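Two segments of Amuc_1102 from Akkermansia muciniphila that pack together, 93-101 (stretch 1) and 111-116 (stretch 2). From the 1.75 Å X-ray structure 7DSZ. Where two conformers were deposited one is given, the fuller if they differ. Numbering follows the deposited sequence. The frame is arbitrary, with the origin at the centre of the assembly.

Stretch 1, residues 93-101: KLYKEVKYV
Stretch 2 (111-116) ASVYLS

Both stretches are extended: residues 93-101 form a strand throughout, with phi from -149° to -93° and psi from 115° to 153°, and residues 111-115 form a second, with phi from -156° to -116° and psi from 140° to 162°, ending before Ser116, which caps the helix that follows. The strands run roughly antiparallel, at 141° between their N-to-C directions. Their axes come no closer than 8.7 Å, too far for backbone pairing, so side chains bridge the gap. In register, Lys96 lies opposite Val113 (CA to CA, 7.7 Å) and Leu94 opposite Leu115 (CA to CA, 9.9 Å). Strand alternation turns Leu94, Lys96, Val98 and Tyr100 toward the second strand.

Several contacts are apolar. Leu94 (chi1 m, chi2 t) meets Leu115 (m, t), CD1 to CD2 at 4.0 Å; Leu115 leaves its backbone sideways, but its branched end comes nearer. The compact Val98 (t) sets CG2 3.7 Å from CG1 of Val113 (chi1 -79°), which points toward the first strand. The same CG1 lies 3.9 Å from CG of Lys96 (t, p, t, t): the lysine lends its aliphatic stem to the contact, while its end leads away and NZ is hydrogen-bonded elsewhere in the structure.

Tyr100 (chi1 -70°, chi2 -76°) combines both kinds of chemistry. Its CE2 packs 3.6 Å from CB of Ala111, whose single methyl is a small apolar surface beside the ring. Its OH reaches far enough to accept a hydrogen bond from the backbone N of Ser112, 3.0 Å away with an N-H...O angle of 156°; this donor lies at the ring edge, near its plane.

A water extends this polar site, 2.7 Å from Tyr100 OH and 2.9 Å from Ser112 OG. Ser112 (p) also hydrogen-bonds within its strand, OG to Tyr114 OH at 2.8 Å, so its short hydroxyl joins two tyrosines, one through water.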

ATOM      1  N   LYS C  93      10.059  19.711  11.886  1.00 26.90           N
ATOM      2  CA  LYS C  93       9.752  19.949  10.481  1.00 26.73           C
ATOM      3  C   LYS C  93       9.368  18.618   9.848  1.00 21.71           C
ATOM      4  O   LYS C  93      10.183  17.690   9.799  1.00 24.84           O
ATOM      5  CB  LYS C  93      10.931  20.585   9.752  1.00 26.38           C
ATOM      6  CG  LYS C  93      10.651  20.876   8.283  1.00 27.17           C
ATOM      7  CD  LYS C  93      11.666  21.839   7.681  1.00 30.95           C
ATOM      8  CE  LYS C  93      13.075  21.262   7.739  1.00 29.33           C
ATOM      9  NZ  LYS C  93      14.089  22.205   7.165  1.00 32.53           N
ATOM     10  N   LEU C  94       8.122  18.527   9.391  1.00 22.56           N
ATOM     11  CA  LEU C  94       7.583  17.332   8.760  1.00 19.92           C
ATOM     12  C   LEU C  94       7.564  17.541   7.252  1.00 20.82           C
ATOM     13  O   LEU C  94       7.149  18.603   6.777  1.00 20.82           O
ATOM     14  CB  LEU C  94       6.169  17.047   9.264  1.00 20.13           C
ATOM     15  CG  LEU C  94       5.971  17.170  10.774  1.00 23.30           C
ATOM     16  CD1 LEU C  94       4.536  16.775  11.111  1.00 21.48           C
ATOM     17  CD2 LEU C  94       6.994  16.316  11.546  1.00 21.44           C
ATOM     18  N   TYR C  95       8.012  16.539   6.508  1.00 19.00           N
ATOM     19  CA  TYR C  95       8.186  16.672   5.067  1.00 18.73           C
ATOM     20  C   TYR C  95       7.511  15.525   4.338  1.00 20.46           C
ATOM     21  O   TYR C  95       7.565  14.375   4.789  1.00 22.01           O
ATOM     22  CB  TYR C  95       9.663  16.683   4.716  1.00 21.52           C
ATOM     23  CG  TYR C  95       9.993  16.593   3.236  1.00 20.28           C
ATOM     24  CD1 TYR C  95       9.936  17.729   2.428  1.00 22.58           C
ATOM     25  CD2 TYR C  95      10.420  15.402   2.664  1.00 24.34           C
ATOM     26  CE1 TYR C  95      10.279  17.674   1.080  1.00 21.53           C
ATOM     27  CE2 TYR C  95      10.760  15.335   1.311  1.00 26.01           C
ATOM     28  CZ  TYR C  95      10.672  16.478   0.532  1.00 25.81           C
ATOM     29  OH  TYR C  95      11.015  16.428  -0.793  1.00 31.84           O
ATOM     30  N   LYS C  96       6.910  15.830   3.189  1.00 18.24           N
ATOM     31  CA  LYS C  96       6.352  14.775   2.354  1.00 15.61           C
ATOM     32  C   LYS C  96       6.416  15.178   0.889  1.00 17.76           C
ATOM     33  O   LYS C  96       6.054  16.308   0.546  1.00 19.20           O
ATOM     34  CB  LYS C  96       4.904  14.486   2.754  1.00 17.16           C
ATOM     35  CG  LYS C  96       4.268  13.358   1.963  1.00 17.75           C
ATOM     36  CD  LYS C  96       4.890  12.015   2.332  1.00 18.28           C
ATOM     37  CE  LYS C  96       3.987  10.864   1.890  1.00 21.43           C
ATOM     38  NZ  LYS C  96       4.500   9.542   2.408  1.00 24.31           N
ATOM     39  N   GLU C  97       6.861  14.251   0.042  1.00 16.25           N
ATOM     40  CA  GLU C  97       6.769  14.369  -1.412  1.00 17.98           C
ATOM     41  C   GLU C  97       5.584  13.555  -1.908  1.00 18.85           C
ATOM     42  O   GLU C  97       5.459  12.371  -1.571  1.00 19.58           O
ATOM     43  CB  GLU C  97       8.028  13.847  -2.099  1.00 24.24           C
ATOM     44  CG  GLU C  97       9.100  14.855  -2.311  1.00 37.43           C
ATOM     45  CD  GLU C  97      10.354  14.242  -2.926  1.00 48.58           C
ATOM     46  OE1 GLU C  97      11.419  14.248  -2.256  1.00 41.66           O
ATOM     47  OE2 GLU C  97      10.255  13.745  -4.073  1.00 43.12           O
ATOM     48  N   VAL C  98       4.727  14.185  -2.708  1.00 17.43           N
ATOM     49  CA  VAL C  98       3.618  13.513  -3.381  1.00 17.70           C
ATOM     50  C   VAL C  98       3.785  13.756  -4.872  1.00 18.82           C
ATOM     51  O   VAL C  98       3.747  14.910  -5.320  1.00 19.72           O
ATOM     52  CB  VAL C  98       2.252  14.023  -2.893  1.00 18.21           C
ATOM     53  CG1 VAL C  98       1.111  13.248  -3.547  1.00 18.31           C
ATOM     54  CG2 VAL C  98       2.148  13.934  -1.365  1.00 17.38           C
ATOM     55  N   LYS C  99       3.971  12.685  -5.648  1.00 18.19           N
ATOM     56  CA  LYS C  99       4.085  12.811  -7.099  1.00 15.21           C
ATOM     57  C   LYS C  99       2.730  12.463  -7.699  1.00 17.02           C
ATOM     58  O   LYS C  99       2.262  11.330  -7.565  1.00 20.91           O
ATOM     59  CB  LYS C  99       5.182  11.906  -7.659  1.00 19.51           C
ATOM     60  CG  LYS C  99       5.394  12.084  -9.169  1.00 25.18           C
ATOM     61  CD  LYS C  99       6.547  11.218  -9.672  1.00 31.74           C
ATOM     62  CE  LYS C  99       6.700  11.313 -11.190  1.00 39.75           C
ATOM     63  NZ  LYS C  99       8.002  11.927 -11.619  1.00 45.41           N
ATOM     64  N   TYR C 100       2.092  13.445  -8.322  1.00 17.20           N
ATOM     65  CA  TYR C 100       0.818  13.238  -8.995  1.00 13.79           C
ATOM     66  C   TYR C 100       1.089  12.916 -10.450  1.00 18.11           C
ATOM     67  O   TYR C 100       2.027  13.452 -11.034  1.00 19.28           O
ATOM     68  CB  TYR C 100      -0.057  14.490  -8.900  1.00 14.42           C
ATOM     69  CG  TYR C 100      -0.561  14.736  -7.521  1.00 17.15           C
ATOM     70  CD1 TYR C 100      -1.598  13.969  -6.998  1.00 16.79           C
ATOM     71  CD2 TYR C 100       0.022  15.708  -6.717  1.00 17.53           C
ATOM     72  CE1 TYR C 100      -2.066  14.191  -5.716  1.00 16.74           C
ATOM     73  CE2 TYR C 100      -0.445  15.938  -5.434  1.00 18.37           C
ATOM     74  CZ  TYR C 100      -1.477  15.177  -4.946  1.00 17.55           C
ATOM     75  OH  TYR C 100      -1.942  15.392  -3.674  1.00 17.42           O
ATOM     76  N   VAL C 101       0.272  12.036 -11.033  1.00 16.38           N
ATOM     77  CA  VAL C 101       0.420  11.694 -12.441  1.00 17.40           C
ATOM     78  C   VAL C 101      -0.887  11.992 -13.158  1.00 16.38           C
ATOM     79  O   VAL C 101      -1.964  12.010 -12.552  1.00 18.37           O
ATOM     80  CB  VAL C 101       0.839  10.221 -12.652  1.00 16.28           C
ATOM     81  CG1 VAL C 101       2.282  10.019 -12.202  1.00 20.06           C
ATOM     82  CG2 VAL C 101      -0.100   9.297 -11.888  1.00 17.50           C
ATOM     83  N   ALA C 111      -4.365  19.228  -4.165  1.00 14.34           N
ATOM     84  CA  ALA C 111      -3.346  18.346  -3.603  1.00 14.49           C
ATOM     85  C   ALA C 111      -3.568  18.240  -2.092  1.00 16.65           C
ATOM     86  O   ALA C 111      -4.199  19.106  -1.478  1.00 16.85           O
ATOM     87  CB  ALA C 111      -1.934  18.858  -3.913  1.00 14.54           C
ATOM     88  N   SER C 112      -3.057  17.170  -1.479  1.00 16.68           N
ATOM     89  CA  SER C 112      -3.299  17.012  -0.050  1.00 15.81           C
ATOM     90  C   SER C 112      -2.218  16.151   0.601  1.00 15.80           C
ATOM     91  O   SER C 112      -1.504  15.396  -0.067  1.00 15.56           O
ATOM     92  CB  SER C 112      -4.686  16.398   0.220  1.00 16.28           C
ATOM     93  OG  SER C 112      -4.788  15.083  -0.321  1.00 16.99           O
ATOM     94  N   VAL C 113      -2.098  16.312   1.921  1.00 17.10           N
ATOM     95  CA  VAL C 113      -1.305  15.419   2.768  0.50 14.80           C
ATOM     96  C   VAL C 113      -1.997  15.346   4.113  1.00 14.07           C
ATOM     97  O   VAL C 113      -2.841  16.180   4.447  1.00 16.03           O
ATOM     98  CB  VAL C 113       0.166  15.856   2.983  0.50 15.83           C
ATOM     99  CG1 VAL C 113       1.003  15.503   1.784  0.50 17.47           C
ATOM    100  CG2 VAL C 113       0.240  17.337   3.335  0.50 13.93           C
ATOM    101  N   TYR C 114      -1.653  14.317   4.897  1.00 16.45           N
ATOM    102  CA  TYR C 114      -2.433  13.987   6.084  1.00 15.03           C
ATOM    103  C   TYR C 114      -1.533  13.665   7.270  1.00 16.72           C
ATOM    104  O   TYR C 114      -0.436  13.133   7.108  1.00 18.48           O
ATOM    105  CB  TYR C 114      -3.352  12.765   5.841  1.00 14.35           C
ATOM    106  CG  TYR C 114      -4.241  12.949   4.616  1.00 13.60           C
ATOM    107  CD1 TYR C 114      -3.715  12.846   3.333  1.00 15.72           C
ATOM    108  CD2 TYR C 114      -5.595  13.256   4.754  1.00 17.31           C
ATOM    109  CE1 TYR C 114      -4.497  13.056   2.219  1.00 16.48           C
ATOM    110  CE2 TYR C 114      -6.406  13.450   3.631  1.00 18.24           C
ATOM    111  CZ  TYR C 114      -5.840  13.349   2.363  1.00 17.82           C
ATOM    112  OH  TYR C 114      -6.620  13.546   1.224  1.00 15.78           O
ATOM    113  N   LEU C 115      -2.049  13.935   8.470  1.00 17.35           N
ATOM    114  CA  LEU C 115      -1.492  13.387   9.702  1.00 17.31           C
ATOM    115  C   LEU C 115      -2.541  12.512  10.380  1.00 17.65           C
ATOM    116  O   LEU C 115      -3.730  12.851  10.403  1.00 18.13           O
ATOM    117  CB  LEU C 115      -1.035  14.510  10.657  1.00 17.57           C
ATOM    118  CG  LEU C 115       0.255  15.241  10.281  1.00 20.12           C
ATOM    119  CD1 LEU C 115       0.434  16.456  11.225  1.00 18.18           C
ATOM    120  CD2 LEU C 115       1.512  14.316  10.288  1.00 17.05           C
ATOM    121  N   SER C 116      -2.104  11.378  10.934  1.00 15.01           N
ATOM    122  CA  SER C 116      -3.013  10.441  11.567  1.00 16.31           C
ATOM    123  C   SER C 116      -3.586  11.021  12.861  1.00 17.58           C
ATOM    124  O   SER C 116      -3.041  11.978  13.421  1.00 18.91           O
ATOM    125  CB  SER C 116      -2.277   9.143  11.897  1.00 17.92           C
ATOM    126  OG  SER C 116      -1.333   9.402  12.933  1.00 17.48           O
TER
HETATM  127  O   HOH W   1      -3.989  13.839  -2.814  1.00 16.83           O